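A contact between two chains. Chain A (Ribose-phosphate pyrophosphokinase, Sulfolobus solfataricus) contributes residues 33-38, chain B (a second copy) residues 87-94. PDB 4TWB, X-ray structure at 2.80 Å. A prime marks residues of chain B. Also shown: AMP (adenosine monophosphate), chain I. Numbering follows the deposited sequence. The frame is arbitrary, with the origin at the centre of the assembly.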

ATOM      1  N   PRO A  33       7.751  10.470   8.757  1.00 53.38           N
ATOM      2  CA  PRO A  33       8.786  10.878   7.793  1.00 43.63           C
ATOM      3  C   PRO A  33       9.240   9.700   6.916  1.00 43.11           C
ATOM      4  O   PRO A  33       9.551   9.899   5.744  1.00 37.55           O
ATOM      5  CB  PRO A  33       9.938  11.354   8.685  1.00 44.17           C
ATOM      6  CG  PRO A  33       9.320  11.604  10.038  1.00 38.65           C
ATOM      7  CD  PRO A  33       8.159  10.673  10.157  1.00 41.95           C
ATOM      8  N   ASP A  34       9.294   8.505   7.509  1.00 49.17           N
ATOM      9  CA  ASP A  34       9.424   7.233   6.790  1.00 42.03           C
ATOM     10  C   ASP A  34       8.704   7.211   5.450  1.00 59.84           C
ATOM     11  O   ASP A  34       9.275   6.832   4.423  1.00 53.54           O
ATOM     12  CB  ASP A  34       8.752   6.140   7.615  1.00 36.37           C
ATOM     13  CG  ASP A  34       9.723   5.203   8.231  1.00 56.61           C
ATOM     14  OD1 ASP A  34      10.621   5.680   8.961  1.00 88.45           O
ATOM     15  OD2 ASP A  34       9.580   3.982   7.996  1.00 70.25           O
ATOM     16  N   GLY A  35       7.423   7.581   5.502  1.00 45.23           N
ATOM     17  CA  GLY A  35       6.461   7.345   4.440  1.00 45.59           C
ATOM     18  C   GLY A  35       5.292   6.526   4.977  1.00 46.30           C
ATOM     19  O   GLY A  35       4.211   6.480   4.380  1.00 42.64           O
ATOM     20  N   GLU A  36       5.520   5.884   6.120  1.00 39.14           N
ATOM     21  CA  GLU A  36       4.547   4.974   6.711  1.00 40.52           C
ATOM     22  C   GLU A  36       3.341   5.694   7.310  1.00 44.41           C
ATOM     23  O   GLU A  36       3.381   6.892   7.612  1.00 39.70           O
ATOM     24  CB  GLU A  36       5.219   4.085   7.766  1.00 39.67           C
ATOM     25  CG  GLU A  36       6.308   3.180   7.199  1.00 40.13           C
ATOM     26  CD  GLU A  36       6.805   2.131   8.193  1.00 48.06           C
ATOM     27  OE1 GLU A  36       7.709   1.341   7.825  1.00 40.58           O
ATOM     28  OE2 GLU A  36       6.293   2.096   9.337  1.00 46.80           O
ATOM     29  N   SER A  37       2.263   4.941   7.486  1.00 44.62           N
ATOM     30  CA  SER A  37       1.026   5.512   7.986  1.00 33.54           C
ATOM     31  C   SER A  37       0.874   5.347   9.482  1.00 36.18           C
ATOM     32  O   SER A  37       1.186   4.290  10.032  1.00 36.41           O
ATOM     33  CB  SER A  37      -0.174   4.899   7.271  1.00 35.69           C
ATOM     34  OG  SER A  37      -0.380   5.529   6.024  1.00 39.28           O
ATOM     35  N   TYR A  38       0.392   6.408  10.124  1.00 38.25           N
ATOM     36  CA  TYR A  38       0.005   6.373  11.529  1.00 41.68           C
ATOM     37  C   TYR A  38      -1.515   6.332  11.633  1.00 40.31           C
ATOM     38  O   TYR A  38      -2.211   7.092  10.969  1.00 36.71           O
ATOM     39  CB  TYR A  38       0.540   7.598  12.274  1.00 46.50           C
ATOM     40  CG  TYR A  38       0.087   7.667  13.711  1.00 49.08           C
ATOM     41  CD1 TYR A  38       0.661   6.854  14.679  1.00 51.92           C
ATOM     42  CD2 TYR A  38      -0.914   8.548  14.100  1.00 47.04           C
ATOM     43  CE1 TYR A  38       0.249   6.914  16.003  1.00 58.89           C
ATOM     44  CE2 TYR A  38      -1.338   8.617  15.419  1.00 52.35           C
ATOM     45  CZ  TYR A  38      -0.752   7.798  16.368  1.00 57.27           C
ATOM     46  OH  TYR A  38      -1.169   7.863  17.680  1.00 47.94           O
TER
ATOM     47  N   PRO B  87      13.902  -8.411   3.528  1.00 31.63           N
ATOM     48  CA  PRO B  87      15.070  -7.828   4.193  1.00 32.07           C
ATOM     49  C   PRO B  87      14.680  -6.708   5.141  1.00 40.90           C
ATOM     50  O   PRO B  87      15.047  -6.757   6.321  1.00 41.86           O
ATOM     51  CB  PRO B  87      15.915  -7.303   3.026  1.00 30.82           C
ATOM     52  CG  PRO B  87      15.584  -8.214   1.904  1.00 33.44           C
ATOM     53  CD  PRO B  87      14.117  -8.553   2.080  1.00 27.82           C
ATOM     54  N   TYR B  88      13.970  -5.703   4.639  1.00 33.05           N
ATOM     55  CA  TYR B  88      13.469  -4.675   5.532  1.00 33.98           C
ATOM     56  C   TYR B  88      11.971  -4.840   5.658  1.00 31.49           C
ATOM     57  O   TYR B  88      11.254  -4.661   4.685  1.00 51.06           O
ATOM     58  CB  TYR B  88      13.844  -3.263   5.066  1.00 17.60           C
ATOM     59  CG  TYR B  88      13.177  -2.180   5.885  1.00 31.67           C
ATOM     60  CD1 TYR B  88      13.528  -1.952   7.208  1.00 33.94           C
ATOM     61  CD2 TYR B  88      12.172  -1.403   5.345  1.00 39.89           C
ATOM     62  CE1 TYR B  88      12.900  -0.956   7.966  1.00 37.45           C
ATOM     63  CE2 TYR B  88      11.534  -0.416   6.096  1.00 45.88           C
ATOM     64  CZ  TYR B  88      11.905  -0.190   7.400  1.00 46.75           C
ATOM     65  OH  TYR B  88      11.258   0.796   8.121  1.00 49.48           O
ATOM     66  N   LEU B  89      11.497  -5.207   6.839  1.00 25.19           N
ATOM     67  CA  LEU B  89      10.076  -5.321   7.071  1.00 24.26           C
ATOM     68  C   LEU B  89       9.504  -3.975   7.506  1.00 38.75           C
ATOM     69  O   LEU B  89       9.968  -3.386   8.490  1.00 35.61           O
ATOM     70  CB  LEU B  89       9.791  -6.408   8.104  1.00 26.26           C
ATOM     71  CG  LEU B  89       8.299  -6.626   8.429  1.00 45.02           C
ATOM     72  CD1 LEU B  89       7.492  -6.810   7.160  1.00 24.38           C
ATOM     73  CD2 LEU B  89       8.071  -7.795   9.388  1.00 28.99           C
ATOM     74  N   ALA B  90       8.505  -3.478   6.769  1.00 39.53           N
ATOM     75  CA  ALA B  90       7.940  -2.151   7.077  1.00 46.77           C
ATOM     76  C   ALA B  90       6.962  -2.215   8.263  1.00 36.17           C
ATOM     77  O   ALA B  90       6.517  -3.298   8.651  1.00 35.89           O
ATOM     78  CB  ALA B  90       7.277  -1.515   5.836  1.00 34.73           C
ATOM     79  N   TYR B  91       6.651  -1.054   8.834  1.00 31.71           N
ATOM     80  CA  TYR B  91       5.743  -0.979   9.978  1.00 36.60           C
ATOM     81  C   TYR B  91       6.295  -1.723  11.198  1.00 49.65           C
ATOM     82  O   TYR B  91       5.542  -2.187  12.050  1.00 47.37           O
ATOM     83  CB  TYR B  91       4.318  -1.423   9.587  1.00 39.62           C
ATOM     84  CG  TYR B  91       3.668  -0.425   8.641  1.00 39.02           C
ATOM     85  CD1 TYR B  91       2.965   0.657   9.131  1.00 29.54           C
ATOM     86  CD2 TYR B  91       3.818  -0.535   7.264  1.00 28.44           C
ATOM     87  CE1 TYR B  91       2.412   1.576   8.290  1.00 29.81           C
ATOM     88  CE2 TYR B  91       3.272   0.384   6.420  1.00 31.61           C
ATOM     89  CZ  TYR B  91       2.571   1.437   6.937  1.00 34.97           C
ATOM     90  OH  TYR B  91       2.016   2.367   6.103  1.00 35.56           O
ATOM     91  N   SER B  92       7.624  -1.792  11.285  1.00 57.97           N
ATOM     92  CA  SER B  92       8.286  -2.459  12.392  1.00 39.91           C
ATOM     93  C   SER B  92       8.376  -1.554  13.587  1.00 47.83           C
ATOM     94  O   SER B  92       8.313  -2.011  14.717  1.00 55.03           O
ATOM     95  CB  SER B  92       9.683  -2.891  11.994  1.00 45.10           C
ATOM     96  OG  SER B  92       9.598  -3.918  11.035  1.00 66.16           O
ATOM     97  N   ARG B  93       8.535  -0.263  13.349  1.00 51.45           N
ATOM     98  CA  ARG B  93       8.644   0.669  14.461  1.00 49.52           C
ATOM     99  C   ARG B  93       7.336   0.709  15.274  1.00 58.56           C
ATOM    100  O   ARG B  93       7.330   1.134  16.432  1.00 65.27           O
ATOM    101  CB  ARG B  93       9.044   2.056  13.959  1.00 59.29           C
ATOM    102  CG  ARG B  93      10.495   2.159  13.464  1.00 44.78           C
ATOM    103  CD  ARG B  93      10.553   2.854  12.082  1.00 69.09           C
ATOM    104  NE  ARG B  93      11.492   3.978  11.988  1.00 66.98           N
ATOM    105  CZ  ARG B  93      11.787   4.819  12.979  1.00 80.22           C
ATOM    106  NH1 ARG B  93      11.220   4.693  14.171  1.00 70.81           N
ATOM    107  NH2 ARG B  93      12.652   5.803  12.775  1.00 86.30           N
ATOM    108  N   GLN B  94       6.240   0.238  14.679  1.00 58.80           N
ATOM    109  CA  GLN B  94       4.943   0.230  15.367  1.00 69.94           C
ATOM    110  C   GLN B  94       4.690  -1.080  16.102  1.00 70.46           C
ATOM    111  O   GLN B  94       3.953  -1.949  15.634  1.00 53.70           O
ATOM    112  CB  GLN B  94       3.796   0.514  14.402  1.00 66.83           C
ATOM    113  CG  GLN B  94       2.457   0.692  15.101  1.00 55.87           C
ATOM    114  CD  GLN B  94       2.370   1.978  15.912  1.00 68.95           C
ATOM    115  OE1 GLN B  94       3.258   2.842  15.852  1.00 68.67           O
ATOM    116  NE2 GLN B  94       1.285   2.119  16.666  1.00 60.88           N
TER
HETATM  117  P   AMP I 303      11.259   3.903  18.280  1.00172.68           P
HETATM  118  O1P AMP I 303      10.493   2.667  17.868  1.00137.20           O
HETATM  119  O2P AMP I 303      12.338   3.631  19.303  1.00140.79           O
HETATM  120  O3P AMP I 303      11.675   4.795  17.130  1.00136.01           O
HETATM  121  O5' AMP I 303      10.175   4.783  19.088  1.00142.16           O
HETATM  122  C5' AMP I 303       8.805   4.383  19.115  1.00123.88           C
HETATM  123  C4' AMP I 303       7.926   5.533  18.650  1.00109.09           C
HETATM  124  O4' AMP I 303       8.147   5.751  17.255  1.00 98.25           O
HETATM  125  C3' AMP I 303       6.448   5.221  18.841  1.00109.14           C
HETATM  126  O3' AMP I 303       5.858   6.203  19.710  1.00 98.82           O
HETATM  127  C2' AMP I 303       5.833   5.258  17.448  1.00103.78           C
HETATM  128  O2' AMP I 303       4.579   5.958  17.438  1.00 98.21           O
HETATM  129  C1' AMP I 303       6.898   5.931  16.583  1.00 97.06           C
HETATM  130  N9  AMP I 303       6.927   5.394  15.187  1.00 82.34           N
HETATM  131  C8  AMP I 303       6.291   4.284  14.748  1.00 58.67           C
HETATM  132  N7  AMP I 303       6.513   4.090  13.422  1.00 53.00           N
HETATM  133  C5  AMP I 303       7.296   5.103  12.996  1.00 44.69           C
HETATM  134  C6  AMP I 303       7.899   5.498  11.708  1.00 43.28           C
HETATM  135  N6  AMP I 303       7.678   4.740  10.608  1.00 46.17           N
HETATM  136  N1  AMP I 303       8.663   6.625  11.680  1.00 63.65           N
HETATM  137  C2  AMP I 303       8.882   7.382  12.783  1.00 59.06           C
HETATM  138  N3  AMP I 303       8.359   7.080  13.987  1.00 60.02           N
HETATM  139  C4  AMP I 303       7.566   5.971  14.153  1.00 69.17           C

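Glu36 and Tyr91′ form the centre of this contact, and each meets the other's backbone or its neighbour's. The CA-to-CB bond of Glu36 points toward chain B. Its side chain is extended, with chi1 in m, chi2 in t and chi3 at 180°. This reach brings the carboxylate to the backbone of the other chain. Tyr91′ N donates a hydrogen bond to Glu36 OE1 at 2.8 Å, and the N-H...O angle of 178° is almost perfectly straight. The other oxygen, Glu36 OE2, lies over one face of the Tyr91′ ring, 3.6 Å from Tyr91′ CD1.

Tyr91′ starts differently. Its CA-to-CB bond points sideways, but chi1 in m directs the ring and its hydroxyl nearer to chain A, while chi2 at -88° sets the ring plane so that one face meets the Glu36 side chain. The hydroxyl then accepts a hydrogen bond from the backbone: Ser37 N to Tyr91′ OH is 2.9 Å, with an angle of 154°. The ring lies alongside the Glu36 side chain. Glu36 CB sits 4.1 Å from the centroid of the Tyr91′ ring, 27° off the normal, a CH-pi contact over the face. The glutamate thus packs on the ring through its aliphatic part while its carboxylate holds the amide of the same residue. Tyr91′ has a positive phi, with phi/psi of 63/28.

Ser37 also packs against the tyrosine through its side chain, with Ser37 CB 3.5 Å from Tyr91′ OH. Its own OG is hydrogen-bonded elsewhere in the structure. Ala90′ adds a small contact, with Ala90′ CB 3.5 Å from Glu36 OE1.

The CA-to-CB bonds of Asp34 and Arg93′ each point toward the other stretch. Asp34 OD1 and Arg93′ NE form a salt bridge at 3.6 Å, a long separation for such a pair. Neither side chain is in standard wells throughout: Asp34 chi1 is -109°, and Arg93′ chi2 and chi3 are 131° and 128°. The Tyr88′ hydroxyl approaches both acids, with Tyr88′ OH 3.6 Å from Asp34 OD2 and 3.6 Å from Glu36 OE1.

AMP touches both chains here. AMP N6 gives a weak hydrogen bond to Glu36 OE2 at 3.2 Å. Arg93′ NH1 makes a weak hydrogen bond to AMP O3P at 3.0 Å, and AMP N3 lies over one face of the guanidinium. Within chain B, Ser92′ OG donates to Leu89′ O at 2.6 Å, tying the side chain back across the turn of backbone that carries Tyr91′.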